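Local coordinates for protein putative pyridoxal phosphate-dependent transferase (Clostridium difficile, PDB 4DQ6) that binds pyridoxal-5'-phosphate and belongs to the class I and II aminotransferase family, putatively as a transferase dependent on this cofactor, at residues P97-I100 against P101-L105; I117-Q120 against E121-S125; E297-E300 against S301-F305; I307-N311 against E312-K316. One frame throughout, in Å; residues are numbered along the deposited sequence. Where two conformers were deposited one is given.

Contact 1: P97-I100 against P101-L105; sequences PGVI and PAISL. With PLP (pyridoxal-5'-phosphate), chain C.
G98, V99 and I100 meet P101 to S104 in a local contact in the first turns of helix 99-110, whose N-terminus binds the phosphate of the cofactor. G98 is the N-cap. The phosphate of the bound pyridoxal-5'-phosphate takes two nearly straight bonds from the backbone. V99 N donates to PLP O1P at 2.9 Å, and I100 N donates to PLP O2P at 3.0 Å. The partial positive charge of the helix end probably adds to this grip. P101 has no N-H to offer, and its CD packs 3.6 Å from PLP O2P. The turn then closes on itself: I103 N bonds to V99 O at 3.0 Å and S104 N to I100 O at 2.8 Å, while the bond from A102 N to G98 O is weak. The side chains of V99 and I103 run alongside each other on one flank of the helix. CG1 of V99 stands anti to its own N (chi1 169°), which brings it to 3.7 Å from I103 CD1. S104 OG bonds to R267 O of the second subunit, so the turn also borders the dimer interface. V99 also touches D203, and I103 touches I201, both on strand 199-203. I100, I103 and S104 pack on V130 of helix 126-133.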
loop_
_atom_site.group_PDB
_atom_site.type_symbol
_atom_site.label_atom_id
_atom_site.label_comp_id
_atom_site.label_asym_id
_atom_site.label_seq_id
_atom_site.Cartn_x
_atom_site.Cartn_y
_atom_site.Cartn_z
ATOM N N PRO A 97 -4.465 0.646 -3.075
ATOM C CA PRO A 97 -3.638 1.821 -2.648
ATOM C C PRO A 97 -3.485 2.841 -3.763
ATOM O O PRO A 97 -3.073 3.960 -3.540
ATOM C CB PRO A 97 -2.328 1.201 -2.215
ATOM C CG PRO A 97 -2.319 -0.099 -2.844
ATOM C CD PRO A 97 -3.719 -0.608 -2.965
ATOM N N GLY A 98 -3.687 2.430 -4.986
ATOM C CA GLY A 98 -3.580 3.296 -6.171
ATOM C C GLY A 98 -4.275 2.758 -7.402
ATOM O O GLY A 98 -4.603 1.545 -7.551
ATOM N N VAL A 99 -4.473 3.654 -8.354
ATOM C CA VAL A 99 -5.102 3.269 -9.605
ATOM C C VAL A 99 -4.233 2.330 -10.377
ATOM O O VAL A 99 -4.747 1.323 -10.871
ATOM C CB VAL A 99 -5.453 4.521 -10.426
ATOM C CG1 VAL A 99 -5.858 4.157 -11.857
ATOM C CG2 VAL A 99 -6.577 5.279 -9.695
ATOM N N ILE A 100 -2.954 2.624 -10.541
ATOM C CA ILE A 100 -2.145 1.754 -11.398
ATOM C C ILE A 100 -1.953 0.346 -10.815
ATOM O O ILE A 100 -2.049 -0.655 -11.520
ATOM C CB ILE A 100 -0.820 2.426 -11.758
ATOM C CG1 ILE A 100 -1.132 3.697 -12.550
ATOM C CG2 ILE A 100 0.046 1.440 -12.568
ATOM C CD1 ILE A 100 -1.840 3.498 -13.876
ATOM N N PRO A 101 -1.811 0.188 -9.486
ATOM C CA PRO A 101 -1.793 -1.140 -8.928
ATOM C C PRO A 101 -3.026 -1.961 -9.295
ATOM O O PRO A 101 -2.925 -3.143 -9.632
ATOM C CB PRO A 101 -1.780 -0.876 -7.433
ATOM C CG PRO A 101 -1.090 0.430 -7.258
ATOM C CD PRO A 101 -1.362 1.204 -8.518
ATOM N N ALA A 102 -4.215 -1.349 -9.185
ATOM C CA ALA A 102 -5.475 -2.016 -9.566
ATOM C C ALA A 102 -5.426 -2.412 -11.015
ATOM O O ALA A 102 -5.794 -3.551 -11.362
ATOM C CB ALA A 102 -6.717 -1.139 -9.235
ATOM N N ILE A 103 -5.080 -1.495 -11.895
ATOM C CA ILE A 103 -5.036 -1.783 -13.335
ATOM C C ILE A 103 -4.061 -2.905 -13.641
ATOM O O ILE A 103 -4.333 -3.791 -14.467
ATOM C CB ILE A 103 -4.737 -0.490 -14.103
ATOM C CG1 ILE A 103 -5.905 0.469 -13.960
ATOM C CG2 ILE A 103 -4.475 -0.788 -15.594
ATOM C CD1 ILE A 103 -5.817 1.755 -14.719
ATOM N N SER A 104 -2.921 -2.892 -12.943
ATOM C CA SER A 104 -1.902 -3.911 -13.162
ATOM C C SER A 104 -2.463 -5.278 -12.775
ATOM O O SER A 104 -2.302 -6.251 -13.535
ATOM C CB SER A 104 -0.675 -3.685 -12.277
ATOM O OG SER A 104 0.363 -4.588 -12.572
ATOM N N LEU A 105 -3.153 -5.411 -11.651
ATOM C CA LEU A 105 -3.723 -6.698 -11.235
ATOM C C LEU A 105 -4.831 -7.103 -12.245
ATOM O O LEU A 105 -4.934 -8.281 -12.599
ATOM C CB LEU A 105 -4.237 -6.693 -9.811
ATOM C CG LEU A 105 -3.174 -6.573 -8.760
ATOM C CD1 LEU A 105 -3.881 -6.628 -7.405
ATOM C CD2 LEU A 105 -2.026 -7.512 -8.736
HETATM N N1 PLP C . -4.293 7.824 -13.450
HETATM C C2 PLP C . -4.110 9.042 -14.057
HETATM C C2A PLP C . -4.685 9.408 -15.391
HETATM C C3 PLP C . -3.338 10.080 -13.412
HETATM O O3 PLP C . -3.139 11.250 -14.004
HETATM C C4 PLP C . -2.759 9.812 -12.105
HETATM C C4A PLP C . -1.897 10.832 -11.407
HETATM C C5 PLP C . -3.006 8.500 -11.525
HETATM C C6 PLP C . -3.765 7.542 -12.236
HETATM C C5A PLP C . -2.443 8.223 -10.167
HETATM O O4P PLP C . -2.330 6.841 -10.105
HETATM P P PLP C . -2.009 6.230 -8.640
HETATM O O1P PLP C . -3.316 6.275 -7.927
HETATM O O2P PLP C . -1.469 4.805 -9.060
HETATM O O3P PLP C . -0.994 7.252 -8.041
#

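Contact 2: I117-Q120 against E121-S125; sequences IMIQ and EPVYS. With PLP (pyridoxal-5'-phosphate), chain C.
I119 and Q120 meet E121 and V123 where strand 116-119 runs out into the loop that carries Y124 to the cofactor. The strand belongs to the large mixed sheet of the aminotransferase fold, and the peptide bond before P122 is cis.

The apolar part is small. I119 CD1 is the touching atom, 4.0 Å from V123 CG1. CG1 of I119 sits between the backbone N and the carbonyl carbon (chi1 71°), a crowded position that turns the end of the chain toward the loop. The same methyl comes up against the end of the E121 chain, 3.7 Å from E121 OE2.

The polar groups look elsewhere. E121 runs extended beyond CG. Its OE1 accepts from I362 N and its OE2 from N128 ND2, so the carboxylate is fixed at both oxygens and ties the loop to helix 126-133. The backbone is less well served. Q120 O is buried and faces V123 CB at only 3.1 Å, a tight approach. Neither Q120 O nor E121 N has a polar partner in the model. P122 O, in contrast, accepts from H174 NE2.

The third kind of contact is with pyridoxal-5'-phosphate. Y124 CG is anti to the backbone N (chi1 -175°), and the phenol ring reaches out over the pyridine ring. PLP C3 lies 3.5 Å above the Y124 ring plane, over its centre. The closest pair is Y124 CZ and PLP C4, 3.4 Å apart.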
loop_
_atom_site.group_PDB
_atom_site.type_symbol
_atom_site.label_atom_id
_atom_site.label_comp_id
_atom_site.label_asym_id
_atom_site.label_seq_id
_atom_site.Cartn_x
_atom_site.Cartn_y
_atom_site.Cartn_z
ATOM N N ILE A 117 -3.685 -5.110 -25.596
ATOM C CA ILE A 117 -4.379 -4.120 -24.778
ATOM C C ILE A 117 -4.148 -2.786 -25.476
ATOM O O ILE A 117 -2.999 -2.429 -25.818
ATOM C CB ILE A 117 -3.801 -4.090 -23.350
ATOM C CG1 ILE A 117 -4.019 -5.443 -22.634
ATOM C CG2 ILE A 117 -4.426 -2.910 -22.600
ATOM C CD1 ILE A 117 -3.427 -5.547 -21.239
ATOM N N MET A 118 -5.241 -2.043 -25.641
ATOM C CA MET A 118 -5.237 -0.824 -26.392
ATOM C C MET A 118 -5.319 0.381 -25.488
ATOM O O MET A 118 -6.087 0.379 -24.489
ATOM C CB MET A 118 -6.403 -0.817 -27.401
ATOM C CG MET A 118 -6.481 0.422 -28.241
ATOM S SD MET A 118 -7.791 0.510 -29.500
ATOM C CE MET A 118 -7.166 -0.583 -30.747
ATOM N N ILE A 119 -4.476 1.371 -25.816
ATOM C CA ILE A 119 -4.535 2.719 -25.144
ATOM C C ILE A 119 -4.568 3.825 -26.189
ATOM O O ILE A 119 -4.353 3.545 -27.399
ATOM C CB ILE A 119 -3.372 2.974 -24.154
ATOM C CG1 ILE A 119 -2.051 3.169 -24.870
ATOM C CG2 ILE A 119 -3.305 1.902 -23.040
ATOM C CD1 ILE A 119 -0.891 3.557 -23.947
ATOM N N GLN A 120 -4.902 5.067 -25.829
ATOM C CA GLN A 120 -4.860 6.225 -26.734
ATOM C C GLN A 120 -3.812 7.231 -26.281
ATOM O O GLN A 120 -3.920 7.806 -25.178
ATOM C CB GLN A 120 -6.205 6.927 -26.778
ATOM C CG GLN A 120 -7.391 6.042 -27.107
ATOM C CD GLN A 120 -8.729 6.709 -26.921
ATOM O OE1 GLN A 120 -9.105 7.089 -25.810
ATOM N NE2 GLN A 120 -9.476 6.860 -28.006
ATOM N N GLU A 121 -2.805 7.455 -27.074
ATOM C CA GLU A 121 -1.733 8.420 -26.779
ATOM C C GLU A 121 -1.943 9.739 -27.517
ATOM O O GLU A 121 -2.564 9.788 -28.561
ATOM C CB GLU A 121 -0.396 7.794 -27.171
ATOM C CG GLU A 121 -0.021 6.731 -26.122
ATOM C CD GLU A 121 1.397 6.209 -26.197
ATOM O OE1 GLU A 121 2.014 6.385 -27.251
ATOM O OE2 GLU A 121 1.888 5.619 -25.184
ATOM N N PRO A 122 -1.420 10.851 -26.989
ATOM C CA PRO A 122 -0.566 10.902 -25.788
ATOM C C PRO A 122 -1.381 10.688 -24.533
ATOM O O PRO A 122 -2.495 11.256 -24.415
ATOM C CB PRO A 122 0.031 12.289 -25.883
ATOM C CG PRO A 122 -1.004 13.113 -26.624
ATOM C CD PRO A 122 -1.635 12.145 -27.627
ATOM N N VAL A 123 -0.863 9.947 -23.556
ATOM C CA VAL A 123 -1.575 9.682 -22.339
ATOM C C VAL A 123 -0.560 9.433 -21.227
ATOM O O VAL A 123 0.574 9.053 -21.485
ATOM C CB VAL A 123 -2.607 8.519 -22.483
ATOM C CG1 VAL A 123 -1.868 7.175 -22.607
ATOM C CG2 VAL A 123 -3.597 8.443 -21.323
ATOM N N TYR A 124 -1.045 9.627 -20.011
ATOM C CA TYR A 124 -0.411 9.279 -18.705
ATOM C C TYR A 124 0.500 8.066 -18.911
ATOM O O TYR A 124 0.031 7.012 -19.358
ATOM C CB TYR A 124 -1.508 8.975 -17.722
ATOM C CG TYR A 124 -1.033 8.718 -16.314
ATOM C CD1 TYR A 124 -0.252 9.632 -15.658
ATOM C CD2 TYR A 124 -1.416 7.555 -15.642
ATOM C CE1 TYR A 124 0.192 9.403 -14.384
ATOM C CE2 TYR A 124 -0.974 7.314 -14.326
ATOM C CZ TYR A 124 -0.167 8.255 -13.730
ATOM O OH TYR A 124 0.317 8.103 -12.415
ATOM N N SER A 125 1.796 8.229 -18.641
ATOM C CA SER A 125 2.768 7.253 -19.162
ATOM C C SER A 125 2.635 5.886 -18.513
ATOM O O SER A 125 2.988 4.899 -19.143
ATOM C CB SER A 125 4.172 7.764 -19.050
ATOM O OG SER A 125 4.493 7.892 -17.658
HETATM N N1 PLP C . -4.293 7.824 -13.450
HETATM C C2 PLP C . -4.110 9.042 -14.057
HETATM C C2A PLP C . -4.685 9.408 -15.391
HETATM C C3 PLP C . -3.338 10.080 -13.412
HETATM O O3 PLP C . -3.139 11.250 -14.004
HETATM C C4 PLP C . -2.759 9.812 -12.105
HETATM C C4A PLP C . -1.897 10.832 -11.407
HETATM C C5 PLP C . -3.006 8.500 -11.525
HETATM C C6 PLP C . -3.765 7.542 -12.236
HETATM C C5A PLP C . -2.443 8.223 -10.167
HETATM O O4P PLP C . -2.330 6.841 -10.105
HETATM P P PLP C . -2.009 6.230 -8.640
HETATM O O1P PLP C . -3.316 6.275 -7.927
HETATM O O2P PLP C . -1.469 4.805 -9.060
HETATM O O3P PLP C . -0.994 7.252 -8.041
#

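Contact 3: E297-E300 against S301-F305; sequences EYLE and SNIDF
Y298 and N302 cross obliquely, one turn apart on helix 289-313. The phenol ring and the amide plane are turned 63° against each other. Both OD1 and ND2 of N302 lie 3.8 Å from Y298 CE2, so the amide lies nearest CE2, with ND2 also near CD2. A water bridges the two residues. It donates to Y298 O at 2.7 Å and to N302 OD1 at 2.9 Å, and it sits over the centre of the Y298 ring. Y298 O therefore takes two donors, since N302 N also bonds to it in the ordinary helical way. The N302 amide has further partners: R376 NE at OD1, and the carbonyls of C374 and L372 at ND2. Together they fix its rotation.

L299 CG meets the tip of I303, CD1, at 3.7 Å. I303 CG1 lies beside its own N (chi1 -75°), which directs CD1 back toward the preceding turn.

E300 and D304 form the third pair. Their carboxylate planes stand 62° apart, and E300 OE2 and D304 OD2 are 4.8 Å from each other. K321 makes a salt bridge to each acid, which would offset the like charges.

All three are i to i+4 pairs along a long, regularly bonded helix. The same residues tie it to its surroundings. L299 rests on Y326, and I303 on L211 and L372. Y298 OH bonds to N9 and to R376 N. N302 and F305 pack on L379 of helix 376-390, and F305 also reaches L383 there.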
loop_
_atom_site.group_PDB
_atom_site.type_symbol
_atom_site.label_atom_id
_atom_site.label_comp_id
_atom_site.label_asym_id
_atom_site.label_seq_id
_atom_site.Cartn_x
_atom_site.Cartn_y
_atom_site.Cartn_z
ATOM N N GLU A 297 -12.942 27.044 -8.782
ATOM C CA GLU A 297 -12.948 28.476 -9.169
ATOM C C GLU A 297 -11.532 29.100 -9.268
ATOM O O GLU A 297 -11.195 29.788 -10.218
ATOM C CB GLU A 297 -13.788 29.252 -8.166
ATOM C CG GLU A 297 -15.252 28.996 -8.369
ATOM C CD GLU A 297 -15.867 29.900 -9.439
ATOM O OE1 GLU A 297 -15.139 30.748 -10.013
ATOM O OE2 GLU A 297 -17.087 29.750 -9.714
ATOM N N TYR A 298 -10.713 28.773 -8.276
ATOM C CA TYR A 298 -9.334 29.204 -8.274
ATOM C C TYR A 298 -8.547 28.642 -9.473
ATOM O O TYR A 298 -7.822 29.348 -10.092
ATOM C CB TYR A 298 -8.684 28.883 -6.931
ATOM C CG TYR A 298 -7.382 29.634 -6.692
ATOM C CD1 TYR A 298 -7.417 30.878 -6.164
ATOM C CD2 TYR A 298 -6.143 29.152 -7.131
ATOM C CE1 TYR A 298 -6.273 31.614 -5.909
ATOM C CE2 TYR A 298 -4.948 29.873 -6.879
ATOM C CZ TYR A 298 -5.035 31.130 -6.279
ATOM O OH TYR A 298 -3.839 31.825 -6.074
ATOM N N LEU A 299 -8.742 27.349 -9.775
ATOM C CA LEU A 299 -8.058 26.718 -10.857
ATOM C C LEU A 299 -8.451 27.335 -12.163
ATOM O O LEU A 299 -7.590 27.600 -12.984
ATOM C CB LEU A 299 -8.448 25.251 -10.863
ATOM C CG LEU A 299 -7.942 24.479 -12.048
ATOM C CD1 LEU A 299 -6.440 24.513 -11.965
ATOM C CD2 LEU A 299 -8.519 23.070 -11.937
ATOM N N GLU A 300 -9.745 27.537 -12.374
ATOM C CA GLU A 300 -10.164 28.083 -13.644
ATOM C C GLU A 300 -9.624 29.487 -13.856
ATOM O O GLU A 300 -9.223 29.871 -14.967
ATOM C CB GLU A 300 -11.670 28.027 -13.821
ATOM C CG GLU A 300 -12.071 28.341 -15.272
ATOM C CD GLU A 300 -13.327 27.610 -15.785
ATOM O OE1 GLU A 300 -13.966 26.843 -15.017
ATOM O OE2 GLU A 300 -13.660 27.827 -16.999
ATOM N N SER A 301 -9.546 30.255 -12.788
ATOM C CA SER A 301 -8.908 31.556 -12.906
ATOM C C SER A 301 -7.427 31.470 -13.253
ATOM O O SER A 301 -6.924 32.165 -14.135
ATOM C CB SER A 301 -9.122 32.282 -11.601
ATOM O OG SER A 301 -8.631 33.618 -11.672
ATOM N N ASN A 302 -6.692 30.579 -12.586
ATOM C CA ASN A 302 -5.280 30.278 -12.967
ATOM C C ASN A 302 -5.155 29.928 -14.452
ATOM O O ASN A 302 -4.234 30.355 -15.096
ATOM C CB ASN A 302 -4.656 29.143 -12.139
ATOM C CG ASN A 302 -3.949 29.623 -10.854
ATOM O OD1 ASN A 302 -4.031 30.835 -10.435
ATOM N ND2 ASN A 302 -3.350 28.661 -10.143
ATOM N N ILE A 303 -6.056 29.046 -14.932
ATOM C CA ILE A 303 -6.012 28.589 -16.323
ATOM C C ILE A 303 -6.218 29.759 -17.285
ATOM O O ILE A 303 -5.435 29.965 -18.205
ATOM C CB ILE A 303 -7.023 27.467 -16.521
ATOM C CG1 ILE A 303 -6.516 26.182 -15.899
ATOM C CG2 ILE A 303 -7.288 27.305 -18.009
ATOM C CD1 ILE A 303 -7.578 25.113 -15.687
ATOM N N ASP A 304 -7.224 30.559 -17.005
ATOM C CA ASP A 304 -7.514 31.739 -17.820
ATOM C C ASP A 304 -6.331 32.744 -17.793
ATOM O O ASP A 304 -5.923 33.252 -18.822
ATOM C CB ASP A 304 -8.825 32.360 -17.350
ATOM C CG ASP A 304 -10.037 31.581 -17.748
ATOM O OD1 ASP A 304 -9.949 30.714 -18.660
ATOM O OD2 ASP A 304 -11.074 31.836 -17.135
ATOM N N PHE A 305 -5.734 32.929 -16.617
ATOM C CA PHE A 305 -4.564 33.807 -16.464
ATOM C C PHE A 305 -3.390 33.298 -17.292
ATOM O O PHE A 305 -2.747 34.068 -18.024
ATOM C CB PHE A 305 -4.189 33.962 -14.986
ATOM C CG PHE A 305 -2.836 34.553 -14.784
ATOM C CD1 PHE A 305 -2.682 35.930 -14.811
ATOM C CD2 PHE A 305 -1.703 33.754 -14.642
ATOM C CE1 PHE A 305 -1.431 36.500 -14.644
ATOM C CE2 PHE A 305 -0.456 34.319 -14.471
ATOM C CZ PHE A 305 -0.320 35.691 -14.503
HETATM O O HOH W 1 -6.629 31.686 -9.356
#

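Contact 4: I307-N311 against E312-K316; sequences IKYIN and ENMPK
K308 and E312 form a salt bridge one turn apart, at the C-terminal end of helix 289-313 in this aminotransferase-family fold. K308 NZ reaches E312 OE2 at 2.6 Å, on its syn side and 23° out of the carboxylate plane. The lysine is extended until chi4 (67°), where it bends and brings the ammonium group onto the acid. E312 is extended beyond CG and lies across the lysine. Both residues are exposed.

Y309 O is the next polar site. It accepts N313 N at 2.8 Å and, weakly, N313 ND2 at 3.1 Å. The same amide nitrogen lies over the face of the Y309 ring, 3.2 Å above its plane and over the centre. Ring and amide planes are 50° apart, and the side chains cross at about a right angle. N313 CB adds an off-centre CH-pi contact to the ring. ND2 of N313 thus serves both the ring face and, weakly, Y309 O. Y309 OH bonds to K387 NZ on helix 376-390.

The chain leaves the helix at M314, though its N still bonds to I310 O at 2.7 Å. In one of the two conformers of M314, CE comes near the edge of the Y309 ring and near I310 CG1, so this packing is doubtful. Y309 rests on L383 and I384, and I310 on L317.

Where the helix stops, a water takes over from the chain: it donates to N311 O at 2.9 Å and to E312 O at 3.2 Å.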
loop_
_atom_site.group_PDB
_atom_site.type_symbol
_atom_site.label_atom_id
_atom_site.label_comp_id
_atom_site.label_asym_id
_atom_site.label_seq_id
_atom_site.Cartn_x
_atom_site.Cartn_y
_atom_site.Cartn_z
ATOM N N ILE A 307 -3.356 31.210 -19.916
ATOM C CA ILE A 307 -3.598 31.260 -21.348
ATOM C C ILE A 307 -3.488 32.684 -21.855
ATOM O O ILE A 307 -2.871 32.921 -22.870
ATOM C CB ILE A 307 -4.955 30.627 -21.692
ATOM C CG1 ILE A 307 -4.882 29.140 -21.460
ATOM C CG2 ILE A 307 -5.362 30.902 -23.131
ATOM C CD1 ILE A 307 -6.215 28.453 -21.507
ATOM N N LYS A 308 -4.035 33.649 -21.117
ATOM C CA LYS A 308 -3.887 35.067 -21.489
ATOM C C LYS A 308 -2.400 35.475 -21.499
ATOM O O LYS A 308 -1.914 36.093 -22.460
ATOM C CB LYS A 308 -4.712 35.922 -20.541
ATOM C CG LYS A 308 -4.626 37.434 -20.769
ATOM C CD LYS A 308 -5.525 38.206 -19.812
ATOM C CE LYS A 308 -4.981 39.608 -19.560
ATOM N NZ LYS A 308 -5.073 40.410 -20.812
ATOM N N TYR A 309 -1.658 35.064 -20.463
ATOM C CA TYR A 309 -0.245 35.371 -20.378
ATOM C C TYR A 309 0.534 34.790 -21.545
ATOM O O TYR A 309 1.303 35.487 -22.183
ATOM C CB TYR A 309 0.359 34.879 -19.067
ATOM C CG TYR A 309 1.711 35.413 -18.803
ATOM C CD1 TYR A 309 2.855 34.853 -19.351
ATOM C CD2 TYR A 309 1.860 36.511 -17.949
ATOM C CE1 TYR A 309 4.133 35.397 -19.086
ATOM C CE2 TYR A 309 3.108 37.047 -17.708
ATOM C CZ TYR A 309 4.230 36.466 -18.245
ATOM O OH TYR A 309 5.469 37.003 -18.021
ATOM N N ILE A 310 0.265 33.520 -21.879
ATOM C CA ILE A 310 0.976 32.860 -22.989
ATOM C C ILE A 310 0.632 33.551 -24.320
ATOM O O ILE A 310 1.530 33.846 -25.130
ATOM C CB ILE A 310 0.641 31.335 -23.109
ATOM C CG1 ILE A 310 1.226 30.537 -21.928
ATOM C CG2 ILE A 310 1.155 30.749 -24.422
ATOM C CD1 ILE A 310 0.544 29.201 -21.691
ATOM N N ASN A 311 -0.641 33.846 -24.535
ATOM C CA ASN A 311 -1.066 34.449 -25.795
ATOM C C ASN A 311 -0.531 35.856 -25.982
ATOM O O ASN A 311 -0.208 36.276 -27.089
ATOM C CB ASN A 311 -2.603 34.425 -25.914
ATOM C CG ASN A 311 -3.180 33.022 -26.120
ATOM O OD1 ASN A 311 -2.498 32.056 -26.523
ATOM N ND2 ASN A 311 -4.453 32.903 -25.848
ATOM N N GLU A 312 -0.399 36.589 -24.895
ATOM C CA GLU A 312 0.159 37.944 -24.918
ATOM C C GLU A 312 1.696 37.972 -24.953
ATOM O O GLU A 312 2.322 38.781 -25.693
ATOM C CB GLU A 312 -0.432 38.740 -23.738
ATOM C CG GLU A 312 -1.917 38.966 -23.975
ATOM C CD GLU A 312 -2.630 39.806 -22.931
ATOM O OE1 GLU A 312 -1.991 40.267 -21.942
ATOM O OE2 GLU A 312 -3.873 39.968 -23.131
ATOM N N ASN A 313 2.338 37.104 -24.175
ATOM C CA ASN A 313 3.786 37.204 -23.958
ATOM C C ASN A 313 4.619 36.130 -24.652
ATOM O O ASN A 313 5.795 36.328 -24.878
ATOM C CB ASN A 313 4.090 37.229 -22.467
ATOM C CG ASN A 313 3.406 38.380 -21.770
ATOM O OD1 ASN A 313 3.693 39.541 -22.061
ATOM N ND2 ASN A 313 2.453 38.077 -20.930
ATOM N N MET A 314 4.009 35.004 -25.005
ATOM C CA MET A 314 4.699 33.897 -25.739
ATOM C C MET A 314 3.851 33.389 -26.898
ATOM O O MET A 314 3.437 32.233 -26.935
ATOM C CB MET A 314 5.018 32.736 -24.785
ATOM C CG MET A 314 5.865 33.189 -23.608
ATOM S SD MET A 314 6.303 31.925 -22.410
ATOM C CE MET A 314 4.939 31.963 -21.242
ATOM N N PRO A 315 3.599 34.271 -27.886
ATOM C CA PRO A 315 2.591 33.960 -28.893
ATOM C C PRO A 315 2.972 32.857 -29.877
ATOM O O PRO A 315 2.090 32.357 -30.616
ATOM C CB PRO A 315 2.384 35.283 -29.621
ATOM C CG PRO A 315 3.644 36.022 -29.388
ATOM C CD PRO A 315 4.049 35.661 -27.970
ATOM N N LYS A 316 4.248 32.476 -29.910
ATOM C CA LYS A 316 4.655 31.299 -30.698
ATOM C C LYS A 316 4.142 29.976 -30.085
ATOM O O LYS A 316 3.964 28.984 -30.802
ATOM C CB LYS A 316 6.169 31.243 -30.913
ATOM C CG LYS A 316 6.681 32.259 -31.954
ATOM C CD LYS A 316 8.137 32.601 -31.747
ATOM C CE LYS A 316 8.644 33.561 -32.813
ATOM N NZ LYS A 316 10.019 34.078 -32.493
HETATM O O HOH W 2 0.693 38.726 -28.425
#

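Overall arrangement
Contacts 1 and 2 are buried and both touch pyridoxal-5'-phosphate, one by backbone N-H groups at its phosphate, the other by a ring laid over its pyridine. They also meet directly, through I100 CD1 and Y124 CE2 at 3.9 Å. Contacts 3 and 4 both lie on helix 289-313, with centres about 15 Å apart, away from the cofactor. Both are partly buried, contact 4 having more exposed residues. The charges and amide of contact 3 are tied to neighbouring segments. Contact 4 lies further out, about 26 Å between its centre and that of the chain; its salt bridge is exposed and internal to the helix. Contact 1 starts a helix; contact 4 ends one.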